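Local coordinates for lipolytic enzyme, G-D-S-L family (Bacteroides thetaiotaomicron, PDB 7BR2), which metabolises the drug diltiazem as a gut microbial serine esterase of the SGNH (GDSL) hydrolase family, at residues 114-125 with 165-175. Residues are numbered along the deposited sequence; the frame is centred on the assembly and turned at random.
Sequences IKNFQQMEKRFK and YQRESAARNGW
Glu121 reaches across from helix 102-125 to Ser169, Arg172 and Asn173 on helix 155-173, and its OE2 receives the direct hydrogen bonds across the contact. With CG anti to the backbone N (chi1 -169°) and the chain extended beyond it, the side chain carries its carboxylate toward the other helix, whose segment axis comes within 11.8 Å. Glu121 OE2 offers its syn lone pair to Arg172 NH2 in a 3.0 Å salt bridge, tilted from the guanidinium plane. Asn173 ND2 donates to the same OE2 from the anti side at 3.1 Å; OE2 lies in the amide plane, which stands at 84° to the carboxylate. Ser169 OG lies 2.5 Å from Glu121 OE2, a separation too short for its exact length to be trusted. A water also donates to OE2, and a second water bridges Lys125 NZ and Asn173 OD1.

Apolar packing flanks this cluster. Toward the N-terminal end of both segments, Ile114 CG2 lies over one face of the Tyr165 ring, 3.9 Å from its centroid, a CH-pi contact. Phe117 meets Tyr165 obliquely, Phe117 CD2 to Tyr165 CE1 3.8 Å, while its ring edge faces Ser169 OG. Beyond the Schellman motif that ends helix 155-173 at Gly174, Trp175 brings CH2 to 3.6 Å from Phe124 CB. Phe117 and Trp175 also touch strand 131-136, so the near-parallel helices (27°) pack together on one face of the parallel sheet of the SGNH hydrolase fold.

Cutting Glu121 back to an alanine would remove the carboxylate and is likely to leave the Arg172 charge without its mate and the Asn173 amide without this acceptor. Several donors on OE2, one of them cationic, probably favour the ionised carboxylate and limit its turning.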
ATOM      1  N   ILE A 114      22.460   7.031 -10.947  1.00 41.04           N
ATOM      2  CA  ILE A 114      21.887   6.973 -12.294  1.00 38.34           C
ATOM      3  C   ILE A 114      22.714   6.060 -13.199  1.00 43.08           C
ATOM      4  O   ILE A 114      22.177   5.448 -14.135  1.00 43.63           O
ATOM      5  CB  ILE A 114      21.714   8.380 -12.898  1.00 42.71           C
ATOM      6  CG1 ILE A 114      23.063   9.067 -13.088  1.00 42.36           C
ATOM      7  CG2 ILE A 114      20.710   9.227 -12.082  1.00 40.10           C
ATOM      8  CD1 ILE A 114      22.965  10.433 -13.738  1.00 53.95           C
ATOM      9  N   LYS A 115      24.006   5.890 -12.913  1.00 41.13           N
ATOM     10  CA  LYS A 115      24.778   4.914 -13.669  1.00 43.89           C
ATOM     11  C   LYS A 115      24.179   3.517 -13.496  1.00 43.83           C
ATOM     12  O   LYS A 115      23.989   2.783 -14.476  1.00 37.70           O
ATOM     13  CB  LYS A 115      26.252   4.968 -13.233  1.00 39.95           C
ATOM     14  CG  LYS A 115      27.199   4.050 -14.028  1.00 46.56           C
ATOM     15  CD  LYS A 115      28.527   3.832 -13.316  1.00 48.43           C
ATOM     16  CE  LYS A 115      29.294   2.665 -13.916  1.00 54.80           C
ATOM     17  NZ  LYS A 115      30.354   3.137 -14.839  1.00 61.31           N
ATOM     18  N   ASN A 116      23.840   3.147 -12.259  1.00 34.08           N
ATOM     19  CA  ASN A 116      23.218   1.833 -12.059  1.00 37.55           C
ATOM     20  C   ASN A 116      21.805   1.773 -12.647  1.00 39.07           C
ATOM     21  O   ASN A 116      21.416   0.773 -13.296  1.00 38.55           O
ATOM     22  CB  ASN A 116      23.204   1.490 -10.576  1.00 35.30           C
ATOM     23  CG  ASN A 116      24.592   1.279 -10.049  1.00 41.23           C
ATOM     24  OD1 ASN A 116      25.384   0.551 -10.656  1.00 38.60           O
ATOM     25  ND2 ASN A 116      24.921   1.941  -8.942  1.00 40.34           N
ATOM     26  N   PHE A 117      21.036   2.851 -12.463  1.00 36.86           N
ATOM     27  CA  PHE A 117      19.689   2.888 -13.013  1.00 38.20           C
ATOM     28  C   PHE A 117      19.700   2.662 -14.512  1.00 38.93           C
ATOM     29  O   PHE A 117      18.758   2.081 -15.042  1.00 34.60           O
ATOM     30  CB  PHE A 117      18.993   4.212 -12.703  1.00 39.92           C
ATOM     31  CG  PHE A 117      17.660   4.368 -13.393  1.00 36.57           C
ATOM     32  CD1 PHE A 117      16.522   3.782 -12.865  1.00 41.54           C
ATOM     33  CD2 PHE A 117      17.548   5.089 -14.571  1.00 38.33           C
ATOM     34  CE1 PHE A 117      15.293   3.915 -13.489  1.00 38.34           C
ATOM     35  CE2 PHE A 117      16.320   5.226 -15.208  1.00 41.52           C
ATOM     36  CZ  PHE A 117      15.191   4.639 -14.664  1.00 43.54           C
ATOM     37  N   GLN A 118      20.741   3.131 -15.207  1.00 40.54           N
ATOM     38  CA  GLN A 118      20.796   2.985 -16.662  1.00 44.25           C
ATOM     39  C   GLN A 118      20.920   1.520 -17.064  1.00 39.90           C
ATOM     40  O   GLN A 118      20.361   1.097 -18.086  1.00 39.62           O
ATOM     41  CB  GLN A 118      21.963   3.807 -17.230  1.00 44.22           C
ATOM     42  CG  GLN A 118      21.687   5.324 -17.331  1.00 46.85           C
ATOM     43  CD  GLN A 118      22.910   6.134 -17.763  1.00 52.37           C
ATOM     44  OE1 GLN A 118      23.740   6.523 -16.942  1.00 43.85           O
ATOM     45  NE2 GLN A 118      23.007   6.409 -19.061  1.00 52.29           N
ATOM     46  N   GLN A 119      21.660   0.733 -16.281  1.00 38.94           N
ATOM     47  CA  GLN A 119      21.676  -0.712 -16.488  1.00 40.94           C
ATOM     48  C   GLN A 119      20.261  -1.272 -16.387  1.00 32.70           C
ATOM     49  O   GLN A 119      19.783  -1.996 -17.276  1.00 34.97           O
ATOM     50  CB  GLN A 119      22.590  -1.346 -15.439  1.00 39.35           C
ATOM     51  CG  GLN A 119      24.079  -0.989 -15.556  1.00 37.22           C
ATOM     52  CD  GLN A 119      24.671  -1.363 -16.896  1.00 45.25           C
ATOM     53  OE1 GLN A 119      24.726  -0.553 -17.820  1.00 47.52           O
ATOM     54  NE2 GLN A 119      25.083  -2.615 -17.019  1.00 50.94           N
ATOM     55  N   MET A 120      19.557  -0.891 -15.324  1.00 33.68           N
ATOM     56  CA  MET A 120      18.175  -1.352 -15.186  1.00 35.48           C
ATOM     57  C   MET A 120      17.309  -0.885 -16.358  1.00 40.17           C
ATOM     58  O   MET A 120      16.523  -1.666 -16.909  1.00 37.06           O
ATOM     59  CB  MET A 120      17.579  -0.863 -13.868  1.00 34.55           C
ATOM     60  CG  MET A 120      18.289  -1.358 -12.621  1.00 31.52           C
ATOM     61  SD  MET A 120      17.344  -0.856 -11.179  1.00 46.38           S
ATOM     62  CE  MET A 120      16.236  -2.224 -11.137  1.00 41.33           C
ATOM     63  N   GLU A 121      17.470   0.377 -16.757  1.00 38.31           N
ATOM     64  CA  GLU A 121      16.666   0.993 -17.807  1.00 39.52           C
ATOM     65  C   GLU A 121      16.808   0.220 -19.100  1.00 37.61           C
ATOM     66  O   GLU A 121      15.819  -0.064 -19.790  1.00 31.94           O
ATOM     67  CB  GLU A 121      17.140   2.429 -18.007  1.00 38.55           C
ATOM     68  CG  GLU A 121      16.284   3.316 -18.864  1.00 42.79           C
ATOM     69  CD  GLU A 121      17.017   4.598 -19.227  1.00 44.44           C
ATOM     70  OE1 GLU A 121      18.246   4.661 -19.025  1.00 46.17           O
ATOM     71  OE2 GLU A 121      16.366   5.544 -19.701  1.00 52.61           O
ATOM     72  N   LYS A 122      18.054  -0.109 -19.445  1.00 33.41           N
ATOM     73  CA  LYS A 122      18.305  -0.971 -20.586  1.00 32.25           C
ATOM     74  C   LYS A 122      17.550  -2.290 -20.448  1.00 38.87           C
ATOM     75  O   LYS A 122      16.938  -2.760 -21.415  1.00 37.97           O
ATOM     76  CB  LYS A 122      19.805  -1.211 -20.743  1.00 35.69           C
ATOM     77  CG  LYS A 122      20.101  -2.229 -21.818  1.00 49.62           C
ATOM     78  CD  LYS A 122      21.561  -2.232 -22.257  1.00 56.07           C
ATOM     79  CE  LYS A 122      21.684  -2.954 -23.614  1.00 58.06           C
ATOM     80  NZ  LYS A 122      21.126  -4.345 -23.592  1.00 55.99           N
ATOM     81  N   ARG A 123      17.564  -2.899 -19.248  1.00 36.12           N
ATOM     82  CA  ARG A 123      16.826  -4.160 -19.099  1.00 33.06           C
ATOM     83  C   ARG A 123      15.330  -3.958 -19.310  1.00 34.78           C
ATOM     84  O   ARG A 123      14.673  -4.775 -19.960  1.00 32.61           O
ATOM     85  CB  ARG A 123      17.067  -4.811 -17.733  1.00 28.10           C
ATOM     86  CG  ARG A 123      18.511  -5.024 -17.357  1.00 32.51           C
ATOM     87  CD  ARG A 123      19.172  -6.161 -18.165  1.00 37.53           C
ATOM     88  NE  ARG A 123      18.310  -7.310 -18.458  1.00 36.83           N
ATOM     89  CZ  ARG A 123      18.244  -8.412 -17.704  1.00 37.87           C
ATOM     90  NH1 ARG A 123      17.449  -9.420 -18.058  1.00 32.94           N
ATOM     91  NH2 ARG A 123      18.968  -8.507 -16.592  1.00 26.53           N
ATOM     92  N   PHE A 124      14.777  -2.878 -18.762  1.00 33.66           N
ATOM     93  CA  PHE A 124      13.344  -2.633 -18.864  1.00 31.19           C
ATOM     94  C   PHE A 124      12.922  -2.401 -20.307  1.00 35.82           C
ATOM     95  O   PHE A 124      11.844  -2.839 -20.725  1.00 36.52           O
ATOM     96  CB  PHE A 124      12.950  -1.452 -17.975  1.00 33.45           C
ATOM     97  CG  PHE A 124      13.240  -1.667 -16.504  1.00 35.98           C
ATOM     98  CD1 PHE A 124      13.293  -2.949 -15.963  1.00 35.05           C
ATOM     99  CD2 PHE A 124      13.500  -0.589 -15.673  1.00 34.39           C
ATOM    100  CE1 PHE A 124      13.563  -3.146 -14.614  1.00 31.39           C
ATOM    101  CE2 PHE A 124      13.775  -0.771 -14.325  1.00 34.10           C
ATOM    102  CZ  PHE A 124      13.804  -2.050 -13.790  1.00 34.61           C
ATOM    103  N   LYS A 125      13.762  -1.721 -21.090  1.00 37.37           N
ATOM    104  CA  LYS A 125      13.414  -1.459 -22.485  1.00 40.80           C
ATOM    105  C   LYS A 125      13.294  -2.748 -23.295  1.00 42.00           C
ATOM    106  O   LYS A 125      12.568  -2.793 -24.292  1.00 38.08           O
ATOM    107  CB  LYS A 125      14.456  -0.519 -23.100  1.00 41.97           C
ATOM    108  CG  LYS A 125      14.459   0.823 -22.377  1.00 44.17           C
ATOM    109  CD  LYS A 125      14.943   1.986 -23.190  1.00 50.70           C
ATOM    110  CE  LYS A 125      16.013   1.670 -24.175  1.00 49.14           C
ATOM    111  NZ  LYS A 125      16.409   2.967 -24.778  1.00 53.18           N
ATOM    112  N   TYR A 165      15.578  12.241 -12.716  1.00 45.42           N
ATOM    113  CA  TYR A 165      16.145  11.377 -13.746  1.00 45.72           C
ATOM    114  C   TYR A 165      15.172  10.252 -14.109  1.00 51.78           C
ATOM    115  O   TYR A 165      15.012   9.913 -15.293  1.00 48.19           O
ATOM    116  CB  TYR A 165      17.482  10.804 -13.299  1.00 45.45           C
ATOM    117  CG  TYR A 165      18.242  10.221 -14.459  1.00 42.94           C
ATOM    118  CD1 TYR A 165      17.956   8.942 -14.931  1.00 46.12           C
ATOM    119  CD2 TYR A 165      19.221  10.951 -15.105  1.00 43.69           C
ATOM    120  CE1 TYR A 165      18.629   8.405 -16.007  1.00 42.15           C
ATOM    121  CE2 TYR A 165      19.913  10.419 -16.184  1.00 46.77           C
ATOM    122  CZ  TYR A 165      19.608   9.146 -16.630  1.00 45.29           C
ATOM    123  OH  TYR A 165      20.289   8.615 -17.699  1.00 48.37           O
ATOM    124  N   GLN A 166      14.495   9.686 -13.103  1.00 43.86           N
ATOM    125  CA  GLN A 166      13.455   8.696 -13.374  1.00 44.41           C
ATOM    126  C   GLN A 166      12.354   9.273 -14.260  1.00 46.84           C
ATOM    127  O   GLN A 166      11.944   8.644 -15.242  1.00 45.47           O
ATOM    128  CB  GLN A 166      12.849   8.195 -12.067  1.00 44.25           C
ATOM    129  CG  GLN A 166      13.620   7.137 -11.355  1.00 39.32           C
ATOM    130  CD  GLN A 166      12.888   6.674 -10.125  1.00 43.37           C
ATOM    131  OE1 GLN A 166      12.889   7.352  -9.098  1.00 45.04           O
ATOM    132  NE2 GLN A 166      12.234   5.521 -10.224  1.00 38.00           N
ATOM    133  N   ARG A 167      11.844  10.457 -13.904  1.00 44.76           N
ATOM    134  CA  ARG A 167      10.745  11.070 -14.654  1.00 46.74           C
ATOM    135  C   ARG A 167      11.118  11.246 -16.122  1.00 43.11           C
ATOM    136  O   ARG A 167      10.347  10.891 -17.023  1.00 42.92           O
ATOM    137  CB  ARG A 167      10.348  12.409 -14.014  1.00 44.98           C
ATOM    138  CG  ARG A 167       9.092  13.076 -14.618  1.00 50.37           C
ATOM    139  CD  ARG A 167       8.951  14.577 -14.235  1.00 54.82           C
ATOM    140  NE  ARG A 167       8.799  14.844 -12.794  1.00 67.77           N
ATOM    141  CZ  ARG A 167       7.629  14.876 -12.141  1.00 69.24           C
ATOM    142  NH1 ARG A 167       6.485  14.663 -12.786  1.00 64.27           N
ATOM    143  NH2 ARG A 167       7.594  15.129 -10.834  1.00 60.15           N
ATOM    144  N   GLU A 168      12.320  11.762 -16.382  1.00 43.82           N
ATOM    145  CA  GLU A 168      12.709  12.016 -17.763  1.00 39.43           C
ATOM    146  C   GLU A 168      12.975  10.725 -18.523  1.00 47.57           C
ATOM    147  O   GLU A 168      12.653  10.638 -19.719  1.00 44.85           O
ATOM    148  CB  GLU A 168      13.931  12.934 -17.793  1.00 41.78           C
ATOM    149  CG  GLU A 168      13.641  14.248 -17.078  1.00 58.31           C
ATOM    150  CD  GLU A 168      14.867  15.099 -16.805  1.00 64.74           C
ATOM    151  OE1 GLU A 168      15.986  14.694 -17.193  1.00 67.34           O
ATOM    152  OE2 GLU A 168      14.703  16.176 -16.183  1.00 70.46           O
ATOM    153  N   SER A 169      13.529   9.702 -17.854  1.00 46.56           N
ATOM    154  CA  SER A 169      13.656   8.401 -18.505  1.00 42.27           C
ATOM    155  C   SER A 169      12.286   7.858 -18.893  1.00 38.00           C
ATOM    156  O   SER A 169      12.102   7.338 -20.003  1.00 42.27           O
ATOM    157  CB  SER A 169      14.401   7.424 -17.586  1.00 47.91           C
ATOM    158  OG  SER A 169      14.529   6.141 -18.186  1.00 39.90           O
ATOM    159  N   ALA A 170      11.304   7.999 -17.998  1.00 39.86           N
ATOM    160  CA  ALA A 170       9.952   7.542 -18.294  1.00 37.48           C
ATOM    161  C   ALA A 170       9.388   8.274 -19.500  1.00 41.29           C
ATOM    162  O   ALA A 170       8.736   7.672 -20.364  1.00 38.99           O
ATOM    163  CB  ALA A 170       9.053   7.757 -17.076  1.00 37.61           C
ATOM    164  N   ALA A 171       9.652   9.574 -19.583  1.00 43.51           N
ATOM    165  CA  ALA A 171       9.201  10.341 -20.737  1.00 44.74           C
ATOM    166  C   ALA A 171       9.825   9.815 -22.023  1.00 42.10           C
ATOM    167  O   ALA A 171       9.129   9.607 -23.022  1.00 43.76           O
ATOM    168  CB  ALA A 171       9.539  11.819 -20.543  1.00 45.95           C
ATOM    169  N   ARG A 172      11.132   9.555 -22.007  1.00 40.18           N
ATOM    170  CA  ARG A 172      11.787   9.073 -23.222  1.00 44.33           C
ATOM    171  C   ARG A 172      11.257   7.720 -23.661  1.00 47.63           C
ATOM    172  O   ARG A 172      11.129   7.455 -24.862  1.00 47.15           O
ATOM    173  CB  ARG A 172      13.293   8.925 -23.031  1.00 44.94           C
ATOM    174  CG  ARG A 172      14.057  10.159 -22.749  1.00 52.47           C
ATOM    175  CD  ARG A 172      15.502   9.847 -23.017  1.00 50.34           C
ATOM    176  NE  ARG A 172      16.032   8.967 -21.988  1.00 51.91           N
ATOM    177  CZ  ARG A 172      16.394   9.377 -20.779  1.00 54.55           C
ATOM    178  NH1 ARG A 172      16.275  10.659 -20.448  1.00 47.24           N
ATOM    179  NH2 ARG A 172      16.867   8.501 -19.899  1.00 53.23           N
ATOM    180  N   ASN A 173      11.019   6.824 -22.707  1.00 53.11           N
ATOM    181  CA  ASN A 173      10.786   5.425 -23.030  1.00 47.24           C
ATOM    182  C   ASN A 173       9.316   5.048 -23.109  1.00 40.78           C
ATOM    183  O   ASN A 173       9.006   3.891 -23.395  1.00 46.88           O
ATOM    184  CB  ASN A 173      11.516   4.554 -22.010  1.00 44.36           C
ATOM    185  CG  ASN A 173      13.006   4.770 -22.062  1.00 44.60           C
ATOM    186  OD1 ASN A 173      13.616   4.556 -23.105  1.00 47.27           O
ATOM    187  ND2 ASN A 173      13.602   5.194 -20.953  1.00 40.17           N
ATOM    188  N   GLY A 174       8.407   5.986 -22.888  1.00 39.24           N
ATOM    189  CA  GLY A 174       7.003   5.647 -22.979  1.00 40.35           C
ATOM    190  C   GLY A 174       6.486   4.927 -21.758  1.00 43.05           C
ATOM    191  O   GLY A 174       5.542   4.135 -21.861  1.00 45.21           O
ATOM    192  N   TRP A 175       7.082   5.184 -20.600  1.00 42.63           N
ATOM    193  CA  TRP A 175       6.673   4.596 -19.338  1.00 38.14           C
ATOM    194  C   TRP A 175       5.847   5.599 -18.544  1.00 40.76           C
ATOM    195  O   TRP A 175       5.974   6.809 -18.721  1.00 46.50           O
ATOM    196  CB  TRP A 175       7.898   4.180 -18.531  1.00 41.08           C
ATOM    197  CG  TRP A 175       8.759   3.220 -19.246  1.00 36.75           C
ATOM    198  CD1 TRP A 175       8.376   2.378 -20.245  1.00 35.23           C
ATOM    199  CD2 TRP A 175      10.140   2.949 -18.991  1.00 33.72           C
ATOM    200  NE1 TRP A 175       9.440   1.618 -20.651  1.00 37.01           N
ATOM    201  CE2 TRP A 175      10.536   1.941 -19.893  1.00 36.14           C
ATOM    202  CE3 TRP A 175      11.080   3.460 -18.092  1.00 37.26           C
ATOM    203  CZ2 TRP A 175      11.840   1.436 -19.927  1.00 36.05           C
ATOM    204  CZ3 TRP A 175      12.378   2.958 -18.127  1.00 38.71           C
ATOM    205  CH2 TRP A 175      12.743   1.955 -19.036  1.00 33.93           C
TER
HETATM  206  O   HOH W   1      16.816   5.723 -22.459  1.00 50.73           O
HETATM  207  O   HOH W   2      15.785   5.603 -24.735  1.00 51.83           O